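Local coordinates for DNA damage response protein Rtt109, putative (Neosartorya fumigata, PDB 5ZB9) that probably transfers acetyl groups from acetyl-CoA to lysine side chains of histone H3, at residues Lys22-His27 and Gln459-Gln464; Glu68-Ile73 and Ala444-Trp449. All coordinates share one frame; numbering follows the deposited sequence.

Contacts 1 and 2 illustrate how the C-terminal part of a chain can be fastened to a mixed sheet whose strands 22-35 and 71-82 come much earlier in the sequence. Both are mostly buried, and their centres lie about 11 Å apart. Contact 1 works within the sheet, where Gln464 pairs with Ile25 through the backbone and the end of 459-464 joins strand 22-35. Contact 2 is a helix-on-strand contact: Thr446 offers a side-chain oxygen to a strand N-H, while a long salt bridge stays at the exposed end. The two are coupled by charge, because Arg26 NH1 of contact 1 lies 2.6 Å from Glu70 OE1 of contact 2 in a salt bridge.

Contact 1: Lys22-His27 and Gln459-Gln464; sequences KVTIRH and QLWVGQ
Ile25 and Gln464 form an antiparallel hydrogen-bonded pair, the place where the chain leaving helix 439-457 joins strand 22-35 of the mixed sheet and starts strand 464-467. Two backbone bonds make the pair: Ile25 N to Gln464 O (2.9 Å, 169° at the hydrogen) and, in return, Gln464 N to Ile25 O (3.1 Å). The carbonyl of Gln464 also receives a CA-H...O contact from Thr24, and Thr24 CG2 rests 3.4 Å from that same O. Gly463, just before Gln464, brings its CA to 3.2 Å from Ile25 O; its backbone angles and this closeness leave no room for a CB.

Apolar packing follows the pairing. Ile25 and Gln464 lie side by side and point the same way, each with its gamma carbon (CG1 in Ile25, CG in Gln464) set between its own backbone N and carbonyl carbon, and Ile25 CG1 meets Gln464 CG at 3.8 Å. The amide end of Gln464 goes on to His416.

Polar and aromatic groups complete the contact. The extended Arg26 chain passes Val462 O, and its guanidinium is salt-bridged through NH1 to Glu70. The Arg26 side chain crosses that of Trp461 at about a right angle, the guanidinium and ring planes lying 66° apart. Trp461 NE1 lies at the guanidinium edge, in its plane, 3.7 Å from Arg26 NH2.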
ATOM      1  N   LYS A  22      17.181  13.264  13.418  1.00 31.96           N
ATOM      2  CA  LYS A  22      18.111  12.832  12.387  1.00 31.20           C
ATOM      3  C   LYS A  22      17.955  11.352  12.093  1.00 28.50           C
ATOM      4  O   LYS A  22      18.076  10.517  12.984  1.00 31.42           O
ATOM      5  CB  LYS A  22      19.554  13.129  12.805  1.00 28.91           C
ATOM      6  CG  LYS A  22      19.809  14.598  13.090  1.00 49.44           C
ATOM      7  CD  LYS A  22      21.230  14.849  13.566  1.00 51.43           C
ATOM      8  CE  LYS A  22      21.475  16.333  13.773  1.00 59.57           C
ATOM      9  NZ  LYS A  22      22.894  16.603  14.131  1.00 72.85           N
ATOM     10  N   VAL A  23      17.686  11.026  10.838  1.00 22.31           N
ATOM     11  CA  VAL A  23      17.637   9.629  10.427  1.00 28.12           C
ATOM     12  C   VAL A  23      18.399   9.442   9.125  1.00 25.39           C
ATOM     13  O   VAL A  23      18.728  10.410   8.442  1.00 28.75           O
ATOM     14  CB  VAL A  23      16.184   9.134  10.240  1.00 27.27           C
ATOM     15  CG1 VAL A  23      15.406   9.237  11.547  1.00 21.37           C
ATOM     16  CG2 VAL A  23      15.498   9.923   9.129  1.00 18.15           C
ATOM     17  N   THR A  24      18.672   8.193   8.780  1.00 26.31           N
ATOM     18  CA  THR A  24      19.307   7.868   7.510  1.00 23.37           C
ATOM     19  C   THR A  24      18.336   7.019   6.705  1.00 23.66           C
ATOM     20  O   THR A  24      17.696   6.126   7.256  1.00 23.10           O
ATOM     21  CB  THR A  24      20.635   7.109   7.712  1.00 24.81           C
ATOM     22  OG1 THR A  24      21.534   7.921   8.476  1.00 31.29           O
ATOM     23  CG2 THR A  24      21.274   6.748   6.379  1.00 22.62           C
ATOM     24  N   ILE A  25      18.215   7.299   5.411  1.00 23.05           N
ATOM     25  CA  ILE A  25      17.296   6.542   4.576  1.00 24.14           C
ATOM     26  C   ILE A  25      17.997   5.842   3.420  1.00 25.23           C
ATOM     27  O   ILE A  25      18.943   6.365   2.822  1.00 25.72           O
ATOM     28  CB  ILE A  25      16.171   7.441   4.011  1.00 17.27           C
ATOM     29  CG1 ILE A  25      16.755   8.588   3.187  1.00 16.94           C
ATOM     30  CG2 ILE A  25      15.331   7.979   5.133  1.00 16.06           C
ATOM     31  CD1 ILE A  25      15.733   9.315   2.374  1.00 18.76           C
ATOM     32  N   ARG A  26      17.526   4.640   3.123  1.00 21.36           N
ATOM     33  CA  ARG A  26      17.966   3.921   1.946  1.00 22.67           C
ATOM     34  C   ARG A  26      16.725   3.428   1.216  1.00 28.51           C
ATOM     35  O   ARG A  26      15.965   2.591   1.707  1.00 27.99           O
ATOM     36  CB  ARG A  26      18.906   2.769   2.316  1.00 22.47           C
ATOM     37  CG  ARG A  26      20.216   3.258   2.936  1.00 26.62           C
ATOM     38  CD  ARG A  26      21.134   2.128   3.411  1.00 24.52           C
ATOM     39  NE  ARG A  26      22.416   2.653   3.880  1.00 27.74           N
ATOM     40  CZ  ARG A  26      22.674   2.995   5.140  1.00 29.77           C
ATOM     41  NH1 ARG A  26      21.746   2.856   6.074  1.00 27.26           N
ATOM     42  NH2 ARG A  26      23.865   3.474   5.467  1.00 31.99           N
ATOM     43  N   HIS A  27      16.510   4.000   0.046  1.00 22.27           N
ATOM     44  CA  HIS A  27      15.385   3.669  -0.784  1.00 19.15           C
ATOM     45  C   HIS A  27      15.903   2.870  -1.977  1.00 27.58           C
ATOM     46  O   HIS A  27      16.643   3.390  -2.807  1.00 25.10           O
ATOM     47  CB  HIS A  27      14.676   4.958  -1.214  1.00 23.52           C
ATOM     48  CG  HIS A  27      13.615   4.762  -2.251  1.00 24.24           C
ATOM     49  ND1 HIS A  27      13.142   5.798  -3.026  1.00 25.53           N
ATOM     50  CD2 HIS A  27      12.938   3.659  -2.644  1.00 23.24           C
ATOM     51  CE1 HIS A  27      12.219   5.341  -3.853  1.00 28.09           C
ATOM     52  NE2 HIS A  27      12.080   4.044  -3.643  1.00 26.59           N
ATOM     53  N   GLN A 459      27.717   0.921  -5.646  1.00 39.25           N
ATOM     54  CA  GLN A 459      28.078   2.197  -5.036  1.00 30.87           C
ATOM     55  C   GLN A 459      28.914   1.897  -3.793  1.00 31.88           C
ATOM     56  O   GLN A 459      28.946   0.756  -3.329  1.00 35.96           O
ATOM     57  CB  GLN A 459      26.835   3.016  -4.681  1.00 33.37           C
ATOM     58  CG  GLN A 459      25.946   3.380  -5.885  1.00 32.13           C
ATOM     59  CD  GLN A 459      24.571   3.925  -5.471  1.00 38.27           C
ATOM     60  OE1 GLN A 459      24.432   4.571  -4.429  1.00 37.44           O
ATOM     61  NE2 GLN A 459      23.553   3.655  -6.287  1.00 28.71           N
ATOM     62  N   LEU A 460      29.612   2.897  -3.268  1.00 30.65           N
ATOM     63  CA  LEU A 460      30.411   2.705  -2.059  1.00 32.32           C
ATOM     64  C   LEU A 460      29.545   2.803  -0.821  1.00 29.98           C
ATOM     65  O   LEU A 460      29.828   2.201   0.212  1.00 36.86           O
ATOM     66  CB  LEU A 460      31.530   3.743  -1.962  1.00 44.82           C
ATOM     67  CG  LEU A 460      32.784   3.621  -2.823  1.00 46.24           C
ATOM     68  CD1 LEU A 460      32.486   3.957  -4.275  1.00 39.01           C
ATOM     69  CD2 LEU A 460      33.859   4.544  -2.269  1.00 43.84           C
ATOM     70  N   TRP A 461      28.492   3.597  -0.938  1.00 31.72           N
ATOM     71  CA  TRP A 461      27.611   3.894   0.173  1.00 26.51           C
ATOM     72  C   TRP A 461      26.292   4.323  -0.437  1.00 25.30           C
ATOM     73  O   TRP A 461      26.267   5.171  -1.325  1.00 27.35           O
ATOM     74  CB  TRP A 461      28.219   4.980   1.055  1.00 26.18           C
ATOM     75  CG  TRP A 461      27.601   5.169   2.403  1.00 26.55           C
ATOM     76  CD1 TRP A 461      27.949   4.538   3.562  1.00 27.05           C
ATOM     77  CD2 TRP A 461      26.564   6.093   2.748  1.00 23.53           C
ATOM     78  NE1 TRP A 461      27.178   4.994   4.604  1.00 26.87           N
ATOM     79  CE2 TRP A 461      26.319   5.953   4.131  1.00 27.12           C
ATOM     80  CE3 TRP A 461      25.808   7.016   2.022  1.00 23.39           C
ATOM     81  CZ2 TRP A 461      25.352   6.699   4.799  1.00 23.48           C
ATOM     82  CZ3 TRP A 461      24.848   7.760   2.689  1.00 24.81           C
ATOM     83  CH2 TRP A 461      24.629   7.594   4.061  1.00 25.28           C
ATOM     84  N   VAL A 462      25.202   3.712   0.010  1.00 27.44           N
ATOM     85  CA  VAL A 462      23.881   3.998  -0.534  1.00 23.83           C
ATOM     86  C   VAL A 462      23.032   4.778   0.468  1.00 26.57           C
ATOM     87  O   VAL A 462      23.036   4.485   1.665  1.00 23.87           O
ATOM     88  CB  VAL A 462      23.152   2.698  -0.929  1.00 29.72           C
ATOM     89  CG1 VAL A 462      21.692   2.968  -1.297  1.00 23.48           C
ATOM     90  CG2 VAL A 462      23.884   2.013  -2.078  1.00 29.75           C
ATOM     91  N   GLY A 463      22.321   5.787  -0.025  1.00 28.01           N
ATOM     92  CA  GLY A 463      21.350   6.489   0.793  1.00 27.32           C
ATOM     93  C   GLY A 463      21.709   7.929   1.072  1.00 27.44           C
ATOM     94  O   GLY A 463      22.514   8.536   0.365  1.00 32.53           O
ATOM     95  N   GLN A 464      21.089   8.488   2.100  1.00 25.65           N
ATOM     96  CA  GLN A 464      21.421   9.834   2.535  1.00 25.68           C
ATOM     97  C   GLN A 464      20.922  10.049   3.940  1.00 21.99           C
ATOM     98  O   GLN A 464      20.065   9.314   4.433  1.00 27.03           O
ATOM     99  CB  GLN A 464      20.830  10.892   1.601  1.00 27.19           C
ATOM    100  CG  GLN A 464      19.317  10.910   1.538  1.00 25.51           C
ATOM    101  CD  GLN A 464      18.796  11.855   0.465  1.00 29.72           C
ATOM    102  OE1 GLN A 464      18.511  11.442  -0.654  1.00 31.67           O
ATOM    103  NE2 GLN A 464      18.670  13.129   0.808  1.00 31.32           N
TER
HETATM  104  O   HOH W   1      25.508   1.863   2.566  1.00 39.62           O

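Contact 2: Glu68-Ile73 and Ala444-Trp449; sequences ESEVII and ASTKAW
A helix laid across the start of a sheet strand meets it here chiefly through a threonine: Thr446 of helix 439-457 faces Glu70, Val71 and Ile72, where a loop becomes strand 71-82. Ile72 N donates to Thr446 OG1 (2.9 Å, 163° at the hydrogen). With OG1 anti to its own carbonyl carbon (chi1 -65°), the hydroxyl is also hydrogen-bonded to Ala442 O, one turn earlier in the helix, so one oxygen joins the strand backbone to the helix backbone. The methyl does separate work: CG2 lies 3.4 Å from Glu70 O and 3.7 Å from Glu70 CB, so the two branches touch successive parts of the backbone of 70-72, CG2 at Glu70 and OG1 at Ile72 N.

The short axes of strand 71-73 and helix 444-449 run at 95° and approach to 7.1 Å, a near-perpendicular packing of a C-terminal helix on the mixed sheet of this histone acetyltransferase. Ile72 points toward the helix; its CG1 packs against both branches of Thr446, and CD1 reaches Trp449 CE3 at 4.0 Å, the two side chains crossing at about a right angle. Helix 421-432 adds Leu431 against both Ile72 and Trp449, and accepts the indole N-H of Trp449 at Ala427 O. The Glu70 carboxylate, paired with Arg26 through OE1, is also salt-bridged through OE2 to Arg465.

At the exposed end, the extended side chains of Glu68 and Lys447 also cross at about a right angle. Glu68 is poorly ordered, and its salt bridge is a long one, with Glu68 OE1 3.5 Å from Lys447 NZ.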
ATOM      1  N   GLU A  68      30.023   5.259  12.727  1.00 66.53           N
ATOM      2  CA  GLU A  68      29.474   4.456  11.639  1.00 64.18           C
ATOM      3  C   GLU A  68      28.225   3.706  12.095  1.00 65.05           C
ATOM      4  O   GLU A  68      27.442   3.224  11.272  1.00 62.55           O
ATOM      5  CB  GLU A  68      30.527   3.471  11.125  1.00 64.29           C
ATOM      6  CG  GLU A  68      30.253   2.910   9.739  1.00 67.40           C
ATOM      7  CD  GLU A  68      31.375   2.009   9.244  1.00 75.27           C
ATOM      8  OE1 GLU A  68      32.293   1.700  10.040  1.00 74.82           O
ATOM      9  OE2 GLU A  68      31.338   1.611   8.058  1.00 75.81           O
ATOM     10  N   SER A  69      28.051   3.629  13.414  1.00 59.28           N
ATOM     11  CA  SER A  69      26.959   2.883  14.033  1.00 55.43           C
ATOM     12  C   SER A  69      25.576   3.363  13.590  1.00 48.04           C
ATOM     13  O   SER A  69      25.140   4.460  13.939  1.00 46.33           O
ATOM     14  CB  SER A  69      27.074   2.967  15.557  1.00 51.48           C
ATOM     15  OG  SER A  69      27.026   4.318  15.997  1.00 67.55           O
ATOM     16  N   GLU A  70      24.902   2.531  12.805  1.00 36.49           N
ATOM     17  CA  GLU A  70      23.505   2.749  12.471  1.00 38.60           C
ATOM     18  C   GLU A  70      22.671   1.596  13.005  1.00 37.90           C
ATOM     19  O   GLU A  70      23.146   0.461  13.063  1.00 35.24           O
ATOM     20  CB  GLU A  70      23.307   2.863  10.958  1.00 35.44           C
ATOM     21  CG  GLU A  70      23.819   4.139  10.327  1.00 32.80           C
ATOM     22  CD  GLU A  70      23.558   4.177   8.830  1.00 45.72           C
ATOM     23  OE1 GLU A  70      22.522   3.627   8.390  1.00 44.25           O
ATOM     24  OE2 GLU A  70      24.398   4.741   8.088  1.00 47.23           O
ATOM     25  N   VAL A  71      21.429   1.868  13.393  1.00 34.93           N
ATOM     26  CA  VAL A  71      20.483   0.771  13.571  1.00 27.18           C
ATOM     27  C   VAL A  71      19.169   1.069  12.849  1.00 28.96           C
ATOM     28  O   VAL A  71      18.574   2.139  13.000  1.00 29.18           O
ATOM     29  CB  VAL A  71      20.222   0.456  15.068  1.00 28.12           C
ATOM     30  CG1 VAL A  71      19.589   1.631  15.798  1.00 26.82           C
ATOM     31  CG2 VAL A  71      19.374  -0.794  15.198  1.00 24.89           C
ATOM     32  N   ILE A  72      18.739   0.115  12.033  1.00 24.17           N
ATOM     33  CA  ILE A  72      17.470   0.223  11.331  1.00 27.16           C
ATOM     34  C   ILE A  72      16.309   0.280  12.319  1.00 27.55           C
ATOM     35  O   ILE A  72      16.222  -0.539  13.229  1.00 27.36           O
ATOM     36  CB  ILE A  72      17.273  -0.959  10.366  1.00 27.41           C
ATOM     37  CG1 ILE A  72      18.202  -0.819   9.163  1.00 23.40           C
ATOM     38  CG2 ILE A  72      15.829  -1.046   9.908  1.00 28.56           C
ATOM     39  CD1 ILE A  72      18.179  -2.023   8.256  1.00 25.96           C
ATOM     40  N   ILE A  73      15.415   1.245  12.140  1.00 27.60           N
ATOM     41  CA  ILE A  73      14.254   1.351  13.015  1.00 29.16           C
ATOM     42  C   ILE A  73      12.939   1.027  12.309  1.00 30.07           C
ATOM     43  O   ILE A  73      11.928   0.772  12.961  1.00 32.03           O
ATOM     44  CB  ILE A  73      14.135   2.755  13.622  1.00 28.16           C
ATOM     45  CG1 ILE A  73      13.960   3.794  12.514  1.00 27.91           C
ATOM     46  CG2 ILE A  73      15.343   3.057  14.485  1.00 33.78           C
ATOM     47  CD1 ILE A  73      13.391   5.100  12.995  1.00 26.84           C
ATOM     48  N   ALA A 444      24.733  -4.598  14.120  1.00 35.17           N
ATOM     49  CA  ALA A 444      25.585  -5.378  13.234  1.00 36.00           C
ATOM     50  C   ALA A 444      24.838  -5.761  11.962  1.00 36.18           C
ATOM     51  O   ALA A 444      25.397  -5.741  10.863  1.00 39.74           O
ATOM     52  CB  ALA A 444      26.092  -6.621  13.947  1.00 30.69           C
ATOM     53  N   SER A 445      23.568  -6.118  12.118  1.00 37.62           N
ATOM     54  CA  SER A 445      22.744  -6.497  10.979  1.00 36.79           C
ATOM     55  C   SER A 445      22.570  -5.314  10.028  1.00 36.97           C
ATOM     56  O   SER A 445      22.594  -5.479   8.808  1.00 30.46           O
ATOM     57  CB  SER A 445      21.386  -7.008  11.451  1.00 38.69           C
ATOM     58  OG  SER A 445      21.519  -8.217  12.172  1.00 41.39           O
ATOM     59  N   THR A 446      22.417  -4.122  10.606  1.00 33.64           N
ATOM     60  CA  THR A 446      22.256  -2.892   9.842  1.00 33.99           C
ATOM     61  C   THR A 446      23.481  -2.586   8.976  1.00 38.79           C
ATOM     62  O   THR A 446      23.357  -2.394   7.759  1.00 34.94           O
ATOM     63  CB  THR A 446      21.982  -1.695  10.772  1.00 33.39           C
ATOM     64  OG1 THR A 446      20.722  -1.879  11.423  1.00 31.14           O
ATOM     65  CG2 THR A 446      21.938  -0.402   9.986  1.00 29.04           C
ATOM     66  N   LYS A 447      24.656  -2.541   9.600  1.00 36.76           N
ATOM     67  CA  LYS A 447      25.905  -2.346   8.869  1.00 36.00           C
ATOM     68  C   LYS A 447      26.073  -3.377   7.759  1.00 33.70           C
ATOM     69  O   LYS A 447      26.513  -3.058   6.655  1.00 38.69           O
ATOM     70  CB  LYS A 447      27.097  -2.411   9.822  1.00 45.70           C
ATOM     71  CG  LYS A 447      28.447  -2.377   9.123  1.00 46.16           C
ATOM     72  CD  LYS A 447      29.566  -2.203  10.130  1.00 52.93           C
ATOM     73  CE  LYS A 447      30.919  -2.122   9.452  1.00 59.42           C
ATOM     74  NZ  LYS A 447      31.995  -1.796  10.433  1.00 74.95           N
ATOM     75  N   ALA A 448      25.704  -4.615   8.055  1.00 33.32           N
ATOM     76  CA  ALA A 448      25.838  -5.698   7.092  1.00 33.04           C
ATOM     77  C   ALA A 448      24.921  -5.505   5.889  1.00 31.17           C
ATOM     78  O   ALA A 448      25.356  -5.650   4.745  1.00 34.74           O
ATOM     79  CB  ALA A 448      25.558  -7.040   7.766  1.00 30.11           C
ATOM     80  N   TRP A 449      23.653  -5.184   6.141  1.00 33.47           N
ATOM     81  CA  TRP A 449      22.699  -4.986   5.050  1.00 31.53           C
ATOM     82  C   TRP A 449      23.066  -3.756   4.205  1.00 31.09           C
ATOM     83  O   TRP A 449      22.919  -3.768   2.983  1.00 25.85           O
ATOM     84  CB  TRP A 449      21.271  -4.851   5.591  1.00 24.93           C
ATOM     85  CG  TRP A 449      20.238  -4.688   4.496  1.00 29.81           C
ATOM     86  CD1 TRP A 449      19.741  -5.666   3.679  1.00 32.31           C
ATOM     87  CD2 TRP A 449      19.587  -3.474   4.101  1.00 24.73           C
ATOM     88  NE1 TRP A 449      18.829  -5.135   2.799  1.00 28.21           N
ATOM     89  CE2 TRP A 449      18.714  -3.792   3.039  1.00 27.41           C
ATOM     90  CE3 TRP A 449      19.659  -2.149   4.543  1.00 26.45           C
ATOM     91  CZ2 TRP A 449      17.918  -2.831   2.411  1.00 27.29           C
ATOM     92  CZ3 TRP A 449      18.871  -1.194   3.913  1.00 26.36           C
ATOM     93  CH2 TRP A 449      18.013  -1.541   2.861  1.00 27.35           C
TER